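Local coordinates for protein GTPase HflX (Sulfolobus solfataricus P2, PDB 2QTF) that hydrolyses GTP, for which it is specific, and associates with the 50S ribosomal subunit, possibly acting in protein synthesis or ribosome biogenesis, at residues A[86-97]-A[233-244]. Residues are numbered along the deposited sequence; the frame is centred on the assembly and turned at random.
Sequences KILLLLEIFALH and TVGFIRGIPPQI. With CD (cadmium ion), chain B; CD (cadmium ion), chain C; ACT (acetate ion), chain H.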
ATOM      1  N   LYS A  86       0.354   2.949  13.596  1.00 19.06           N
ATOM      2  CA  LYS A  86       0.535   2.026  12.468  1.00 21.31           C
ATOM      3  C   LYS A  86      -0.807   1.580  11.866  1.00 17.94           C
ATOM      4  O   LYS A  86      -0.910   1.445  10.641  1.00 17.84           O
ATOM      5  CB  LYS A  86       1.211   0.718  12.937  1.00 21.80           C
ATOM      6  CG  LYS A  86       1.349  -0.287  11.768  1.00 25.03           C
ATOM      7  CD  LYS A  86       2.177  -1.508  12.318  1.00 31.65           C
ATOM      8  CE  LYS A  86       2.189  -2.634  11.287  1.00 40.71           C
ATOM      9  NZ  LYS A  86       2.378  -4.065  11.915  1.00 39.83           N
ATOM     10  N   ILE A  87      -1.791   1.416  12.717  1.00 17.65           N
ATOM     11  CA  ILE A  87      -3.162   1.074  12.283  1.00 19.86           C
ATOM     12  C   ILE A  87      -3.778   2.198  11.451  1.00 19.33           C
ATOM     13  O   ILE A  87      -4.271   1.937  10.403  1.00 17.20           O
ATOM     14  CB  ILE A  87      -4.063   0.612  13.456  1.00 20.15           C
ATOM     15  CG1 ILE A  87      -3.450  -0.706  13.993  1.00 24.24           C
ATOM     16  CG2 ILE A  87      -5.542   0.558  13.080  1.00 19.08           C
ATOM     17  CD1 ILE A  87      -4.324  -1.577  14.596  1.00 36.14           C
ATOM     18  N   LEU A  88      -3.798   3.401  11.972  1.00 17.38           N
ATOM     19  CA  LEU A  88      -4.400   4.523  11.251  1.00 16.58           C
ATOM     20  C   LEU A  88      -3.608   4.824   9.957  1.00 17.36           C
ATOM     21  O   LEU A  88      -4.214   5.214   8.948  1.00 15.55           O
ATOM     22  CB  LEU A  88      -4.462   5.754  12.181  1.00 16.49           C
ATOM     23  CG  LEU A  88      -5.488   5.690  13.354  1.00 16.93           C
ATOM     24  CD1 LEU A  88      -5.506   7.088  14.064  1.00 22.66           C
ATOM     25  CD2 LEU A  88      -6.858   5.263  12.859  1.00 17.95           C
ATOM     26  N   LEU A  89      -2.300   4.616   9.945  1.00 15.89           N
ATOM     27  CA  LEU A  89      -1.523   4.816   8.725  1.00 16.64           C
ATOM     28  C   LEU A  89      -1.974   3.839   7.646  1.00 17.14           C
ATOM     29  O   LEU A  89      -2.125   4.179   6.448  1.00 14.93           O
ATOM     30  CB  LEU A  89       0.025   4.691   9.003  1.00 17.74           C
ATOM     31  CG  LEU A  89       0.955   4.626   7.736  1.00 15.34           C
ATOM     32  CD1 LEU A  89       0.975   5.963   7.062  1.00 17.42           C
ATOM     33  CD2 LEU A  89       2.456   4.148   7.976  1.00 21.11           C
ATOM     34  N   LEU A  90      -2.075   2.563   8.002  1.00 17.56           N
ATOM     35  CA  LEU A  90      -2.437   1.578   6.927  1.00 18.37           C
ATOM     36  C   LEU A  90      -3.876   1.845   6.508  1.00 18.49           C
ATOM     37  O   LEU A  90      -4.189   1.658   5.318  1.00 18.65           O
ATOM     38  CB  LEU A  90      -2.358   0.101   7.447  1.00 18.64           C
ATOM     39  CG  LEU A  90      -0.935  -0.307   7.815  1.00 26.53           C
ATOM     40  CD1 LEU A  90      -0.774  -1.684   8.576  1.00 26.24           C
ATOM     41  CD2 LEU A  90      -0.023  -0.256   6.650  1.00 31.10           C
ATOM     42  N   LEU A  91      -4.771   2.234   7.450  1.00 17.16           N
ATOM     43  CA  LEU A  91      -6.147   2.555   7.034  1.00 16.28           C
ATOM     44  C   LEU A  91      -6.156   3.776   6.057  1.00 16.88           C
ATOM     45  O   LEU A  91      -6.950   3.828   5.096  1.00 17.18           O
ATOM     46  CB  LEU A  91      -7.117   2.817   8.252  1.00 17.29           C
ATOM     47  CG  LEU A  91      -7.438   1.478   8.999  1.00 15.32           C
ATOM     48  CD1 LEU A  91      -8.031   1.873  10.347  1.00 14.51           C
ATOM     49  CD2 LEU A  91      -8.397   0.672   8.044  1.00 16.60           C
ATOM     50  N   GLU A  92      -5.280   4.765   6.320  1.00 17.72           N
ATOM     51  CA  GLU A  92      -5.091   5.884   5.311  1.00 16.72           C
ATOM     52  C   GLU A  92      -4.669   5.400   3.902  1.00 17.61           C
ATOM     53  O   GLU A  92      -5.266   5.833   2.910  1.00 16.26           O
ATOM     54  CB  GLU A  92      -4.083   6.951   5.887  1.00 14.80           C
ATOM     55  CG  GLU A  92      -3.961   8.163   4.921  1.00 18.26           C
ATOM     56  CD  GLU A  92      -5.172   9.120   5.163  1.00 19.05           C
ATOM     57  OE1 GLU A  92      -5.877   8.872   6.216  1.00 18.56           O
ATOM     58  OE2 GLU A  92      -5.380  10.132   4.399  1.00 26.08           O
ATOM     59  N   ILE A  93      -3.683   4.473   3.824  1.00 14.90           N
ATOM     60  CA  ILE A  93      -3.247   3.849   2.545  1.00 17.82           C
ATOM     61  C   ILE A  93      -4.462   3.218   1.866  1.00 17.10           C
ATOM     62  O   ILE A  93      -4.737   3.431   0.687  1.00 17.78           O
ATOM     63  CB  ILE A  93      -2.150   2.772   2.812  1.00 18.68           C
ATOM     64  CG1 ILE A  93      -0.911   3.471   3.370  1.00 20.13           C
ATOM     65  CG2 ILE A  93      -1.905   1.921   1.527  1.00 19.39           C
ATOM     66  CD1 ILE A  93       0.145   2.496   3.862  1.00 19.63           C
ATOM     67  N   PHE A  94      -5.242   2.523   2.651  1.00 17.62           N
ATOM     68  CA  PHE A  94      -6.427   1.807   2.065  1.00 17.54           C
ATOM     69  C   PHE A  94      -7.427   2.822   1.523  1.00 16.44           C
ATOM     70  O   PHE A  94      -7.920   2.663   0.395  1.00 18.39           O
ATOM     71  CB  PHE A  94      -7.091   0.841   3.064  1.00 18.63           C
ATOM     72  CG  PHE A  94      -6.149  -0.222   3.698  1.00 18.86           C
ATOM     73  CD1 PHE A  94      -4.952  -0.580   3.128  1.00 20.90           C
ATOM     74  CD2 PHE A  94      -6.635  -0.951   4.809  1.00 15.91           C
ATOM     75  CE1 PHE A  94      -4.108  -1.512   3.751  1.00 17.45           C
ATOM     76  CE2 PHE A  94      -5.806  -1.964   5.458  1.00 18.97           C
ATOM     77  CZ  PHE A  94      -4.554  -2.230   4.928  1.00 20.29           C
ATOM     78  N   ALA A  95      -7.711   3.855   2.317  1.00 18.57           N
ATOM     79  CA  ALA A  95      -8.676   4.890   1.951  1.00 18.02           C
ATOM     80  C   ALA A  95      -8.237   5.546   0.617  1.00 20.71           C
ATOM     81  O   ALA A  95      -9.058   5.932  -0.182  1.00 21.36           O
ATOM     82  CB  ALA A  95      -8.746   5.931   3.101  1.00 19.10           C
ATOM     83  N   LEU A  96      -6.939   5.769   0.432  1.00 18.22           N
ATOM     84  CA  LEU A  96      -6.418   6.425  -0.781  1.00 19.90           C
ATOM     85  C   LEU A  96      -6.453   5.471  -1.966  1.00 22.14           C
ATOM     86  O   LEU A  96      -6.470   5.925  -3.124  1.00 23.97           O
ATOM     87  CB  LEU A  96      -4.961   6.962  -0.498  1.00 18.57           C
ATOM     88  CG  LEU A  96      -4.955   8.067   0.581  1.00 19.34           C
ATOM     89  CD1 LEU A  96      -3.356   8.452   0.826  1.00 20.38           C
ATOM     90  CD2 LEU A  96      -5.755   9.379   0.170  1.00 24.09           C
ATOM     91  N   HIS A  97      -6.517   4.138  -1.727  1.00 20.40           N
ATOM     92  CA  HIS A  97      -6.492   3.258  -2.894  1.00 19.55           C
ATOM     93  C   HIS A  97      -7.860   2.648  -3.175  1.00 22.67           C
ATOM     94  O   HIS A  97      -8.026   1.998  -4.204  1.00 25.97           O
ATOM     95  CB  HIS A  97      -5.490   2.128  -2.707  1.00 17.24           C
ATOM     96  CG  HIS A  97      -4.058   2.585  -2.741  1.00 20.66           C
ATOM     97  ND1 HIS A  97      -3.447   3.270  -1.696  1.00 17.80           N
ATOM     98  CD2 HIS A  97      -3.142   2.502  -3.722  1.00 17.85           C
ATOM     99  CE1 HIS A  97      -2.192   3.525  -2.039  1.00 20.50           C
ATOM    100  NE2 HIS A  97      -1.978   3.028  -3.243  1.00 19.94           N
ATOM    101  N   THR A 233      -3.299  -0.130  -7.642  1.00 21.06           N
ATOM    102  CA  THR A 233      -3.959  -1.007  -6.699  1.00 23.07           C
ATOM    103  C   THR A 233      -3.122  -0.960  -5.386  1.00 21.88           C
ATOM    104  O   THR A 233      -1.871  -0.746  -5.408  1.00 22.26           O
ATOM    105  CB  THR A 233      -4.009  -2.445  -7.272  1.00 22.88           C
ATOM    106  OG1 THR A 233      -4.840  -2.419  -8.466  1.00 27.26           O
ATOM    107  CG2 THR A 233      -4.614  -3.469  -6.291  1.00 23.48           C
ATOM    108  N   VAL A 234      -3.828  -1.203  -4.262  1.00 18.07           N
ATOM    109  CA  VAL A 234      -3.094  -1.284  -2.979  1.00 19.07           C
ATOM    110  C   VAL A 234      -2.019  -2.405  -3.061  1.00 18.88           C
ATOM    111  O   VAL A 234      -2.203  -3.456  -3.735  1.00 20.44           O
ATOM    112  CB  VAL A 234      -4.095  -1.431  -1.781  1.00 19.05           C
ATOM    113  CG1 VAL A 234      -4.756  -2.888  -1.781  1.00 16.68           C
ATOM    114  CG2 VAL A 234      -3.437  -1.019  -0.438  1.00 22.20           C
ATOM    115  N   GLY A 235      -0.885  -2.223  -2.400  1.00 18.43           N
ATOM    116  CA  GLY A 235       0.116  -3.287  -2.365  1.00 21.64           C
ATOM    117  C   GLY A 235      -0.286  -4.444  -1.468  1.00 25.95           C
ATOM    118  O   GLY A 235      -1.249  -4.295  -0.678  1.00 29.30           O
ATOM    119  N   PHE A 236       0.410  -5.593  -1.593  1.00 22.90           N
ATOM    120  CA  PHE A 236       0.383  -6.675  -0.602  1.00 23.28           C
ATOM    121  C   PHE A 236       1.218  -6.109   0.574  1.00 25.07           C
ATOM    122  O   PHE A 236       2.322  -5.589   0.388  1.00 23.74           O
ATOM    123  CB  PHE A 236       1.102  -7.909  -1.158  1.00 21.67           C
ATOM    124  CG  PHE A 236       0.559  -8.381  -2.473  1.00 23.93           C
ATOM    125  CD1 PHE A 236      -0.790  -8.413  -2.708  1.00 17.25           C
ATOM    126  CD2 PHE A 236       1.436  -8.818  -3.467  1.00 27.90           C
ATOM    127  CE1 PHE A 236      -1.353  -8.952  -3.960  1.00 21.86           C
ATOM    128  CE2 PHE A 236       0.931  -9.249  -4.733  1.00 21.89           C
ATOM    129  CZ  PHE A 236      -0.475  -9.330  -4.957  1.00 21.04           C
ATOM    130  N   ILE A 237       0.638  -6.150   1.774  1.00 24.83           N
ATOM    131  CA  ILE A 237       1.231  -5.468   2.926  1.00 26.30           C
ATOM    132  C   ILE A 237       1.708  -6.627   3.847  1.00 26.54           C
ATOM    133  O   ILE A 237       1.004  -7.619   3.999  1.00 23.67           O
ATOM    134  CB  ILE A 237       0.150  -4.636   3.743  1.00 28.00           C
ATOM    135  CG1 ILE A 237      -0.624  -3.503   2.934  1.00 27.59           C
ATOM    136  CG2 ILE A 237       0.783  -4.011   4.995  1.00 26.94           C
ATOM    137  CD1 ILE A 237       0.190  -2.404   2.526  1.00 28.76           C
ATOM    138  N   ARG A 238       2.874  -6.479   4.434  1.00 27.10           N
ATOM    139  CA  ARG A 238       3.415  -7.505   5.326  1.00 28.58           C
ATOM    140  C   ARG A 238       2.910  -7.279   6.754  1.00 29.53           C
ATOM    141  O   ARG A 238       2.747  -6.149   7.155  1.00 28.58           O
ATOM    142  CB  ARG A 238       4.948  -7.461   5.290  1.00 29.55           C
ATOM    143  CG  ARG A 238       5.518  -7.779   3.823  1.00 29.19           C
ATOM    144  CD  ARG A 238       7.005  -7.509   3.741  1.00 30.58           C
ATOM    145  NE  ARG A 238       7.548  -7.986   2.447  1.00 30.42           N
ATOM    146  CZ  ARG A 238       7.811  -7.142   1.439  1.00 33.92           C
ATOM    147  NH1 ARG A 238       7.477  -5.845   1.587  1.00 25.95           N
ATOM    148  NH2 ARG A 238       8.357  -7.579   0.305  1.00 27.05           N
ATOM    149  N   GLY A 239       2.564  -8.316   7.502  1.00 28.53           N
ATOM    150  CA  GLY A 239       2.274  -7.992   8.938  1.00 28.98           C
ATOM    151  C   GLY A 239       0.993  -7.184   9.133  1.00 28.64           C
ATOM    152  O   GLY A 239       0.963  -6.246   9.953  1.00 32.23           O
ATOM    153  N   ILE A 240      -0.084  -7.518   8.439  1.00 26.93           N
ATOM    154  CA  ILE A 240      -1.277  -6.612   8.581  1.00 28.42           C
ATOM    155  C   ILE A 240      -1.906  -6.861   9.987  1.00 29.00           C
ATOM    156  O   ILE A 240      -2.181  -8.016  10.321  1.00 27.36           O
ATOM    157  CB  ILE A 240      -2.273  -6.937   7.544  1.00 30.03           C
ATOM    158  CG1 ILE A 240      -1.600  -6.650   6.182  1.00 32.04           C
ATOM    159  CG2 ILE A 240      -3.548  -5.982   7.639  1.00 30.20           C
ATOM    160  CD1 ILE A 240      -2.397  -7.228   4.999  1.00 39.83           C
ATOM    161  N   PRO A 241      -2.038  -5.813  10.799  1.00 28.79           N
ATOM    162  CA  PRO A 241      -2.734  -5.967  12.062  1.00 27.46           C
ATOM    163  C   PRO A 241      -4.111  -6.562  11.863  1.00 25.88           C
ATOM    164  O   PRO A 241      -4.849  -6.164  10.973  1.00 23.90           O
ATOM    165  CB  PRO A 241      -2.931  -4.522  12.521  1.00 28.74           C
ATOM    166  CG  PRO A 241      -1.763  -3.735  11.884  1.00 31.42           C
ATOM    167  CD  PRO A 241      -1.601  -4.412  10.555  1.00 28.49           C
ATOM    168  N   PRO A 242      -4.509  -7.515  12.747  1.00 25.95           N
ATOM    169  CA  PRO A 242      -5.771  -8.254  12.588  1.00 24.49           C
ATOM    170  C   PRO A 242      -6.983  -7.395  12.491  1.00 21.70           C
ATOM    171  O   PRO A 242      -7.912  -7.761  11.850  1.00 22.62           O
ATOM    172  CB  PRO A 242      -5.857  -9.111  13.913  1.00 24.26           C
ATOM    173  CG  PRO A 242      -4.932  -8.458  14.842  1.00 26.68           C
ATOM    174  CD  PRO A 242      -3.784  -7.872  13.988  1.00 26.39           C
ATOM    175  N   GLN A 243      -7.020  -6.266  13.196  1.00 22.33           N
ATOM    176  CA  GLN A 243      -8.176  -5.312  13.208  1.00 24.50           C
ATOM    177  C   GLN A 243      -8.518  -4.820  11.797  1.00 21.32           C
ATOM    178  O   GLN A 243      -9.675  -4.379  11.585  1.00 22.67           O
ATOM    179  CB  GLN A 243      -7.816  -3.919  13.925  1.00 22.84           C
ATOM    180  CG  GLN A 243      -7.515  -3.912  15.379  1.00 32.71           C
ATOM    181  CD  GLN A 243      -6.042  -4.175  15.729  1.00 40.13           C
ATOM    182  OE1 GLN A 243      -5.328  -5.050  15.132  1.00 30.38           O
ATOM    183  NE2 GLN A 243      -5.583  -3.464  16.753  1.00 37.88           N
ATOM    184  N   ILE A 244      -7.516  -4.769  10.908  1.00 20.90           N
ATOM    185  CA  ILE A 244      -7.753  -4.119   9.580  1.00 21.98           C
ATOM    186  C   ILE A 244      -7.667  -5.102   8.422  1.00 21.91           C
ATOM    187  O   ILE A 244      -7.591  -4.722   7.285  1.00 21.10           O
ATOM    188  CB  ILE A 244      -6.847  -2.840   9.332  1.00 19.34           C
ATOM    189  CG1 ILE A 244      -5.357  -3.190   9.304  1.00 24.75           C
ATOM    190  CG2 ILE A 244      -7.118  -1.867  10.503  1.00 22.07           C
ATOM    191  CD1 ILE A 244      -4.414  -1.987   9.010  1.00 22.05           C
TER
HETATM  192 CD    CD B 401      -6.988  10.973   5.690  1.00 23.99          CD
HETATM  193 CD    CD C 402      -0.071   2.950  -4.431  1.00 25.98          CD
HETATM  194  C   ACT H 601       1.545  -0.205  -0.752  1.00 44.00           C
HETATM  195  O   ACT H 601       0.507   0.015  -1.524  1.00 42.26           O
HETATM  196  OXT ACT H 601       2.282  -1.261  -0.891  1.00 41.50           O
HETATM  197  CH3 ACT H 601       1.842   0.805   0.364  1.00 41.63           C
HETATM  198  O   HOH W   1       0.001   0.568  -4.028  1.00 26.87           O
HETATM  199  O   HOH W   2      -7.345  10.555   8.106  1.00 28.66           O
HETATM  200  O   HOH W   3      -4.922  12.213   6.689  1.00 35.31           O
HETATM  201  O   HOH W   4       1.012   2.667  -2.205  1.00 35.63           O
HETATM  202  O   HOH W   5       1.854   2.557  -5.608  1.00 35.63           O
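The rings of Phe94 and His97 meet the 233-244 loop in different ways. Ile237 CG1 lies at the edge of the Phe94 ring, near its plane, while Val234 CG2 approaches Phe94 CD1 and Ile244 O approaches Phe94 CE2, both obliquely; Ile244 CD1 also packs on CE2. One face is covered near the rim by Leu90 O of the same helix. His97 has Val234 CG2 over one face, offset toward the rim, and its CB packs against Val234 CB. At the edge of this imidazole, His97 ND1 donates in the ring plane to Ile93 O at 2.7 Å with an N-H...O angle of 162°. With ND1 held there and His97 NE2 bound to a cadmium ion at 2.2 Å, the ring is fixed in rotation; Asp232 binds the same metal. A water on this metal donates to Thr233 O and to an acetate oxygen, and the acetate also accepts from Gly235 N.

Farther along the helix, Ile244 crosses Leu90 at about a right angle and fits tightly, Ile244 CD1 lying 3.3 Å from Leu90 CB. With chi1 at 63°, Ile244 CG1 sits between the backbone N and carbonyl carbon and carries CD1 toward Leu90, while Ile244 CG2 packs against Leu91 CG at 3.7 Å. The Leu90 CD1 methyl presses on the Pro241 ring at its CD atom, also tightly. Ile87 slides past Pro241 in the opposite direction, and its CD1 meets the amide end of Gln243. The extended Lys86 chain passes at a slant over Pro241, and Lys86 NZ hydrogen-bonds Gly239 O at 3.3 Å, in the carbonyl plane.

Helix 86-97 of the N-terminal region thus packs along the loop joining strand 226-232 to helix 245-253 of the G domain. The Asp-Thr-Val-Gly run beginning at Asp232 matches the DxxG (G3) motif of P-loop GTPases, at the start of switch II, so this interdomain contact includes residues of the likely GTP site.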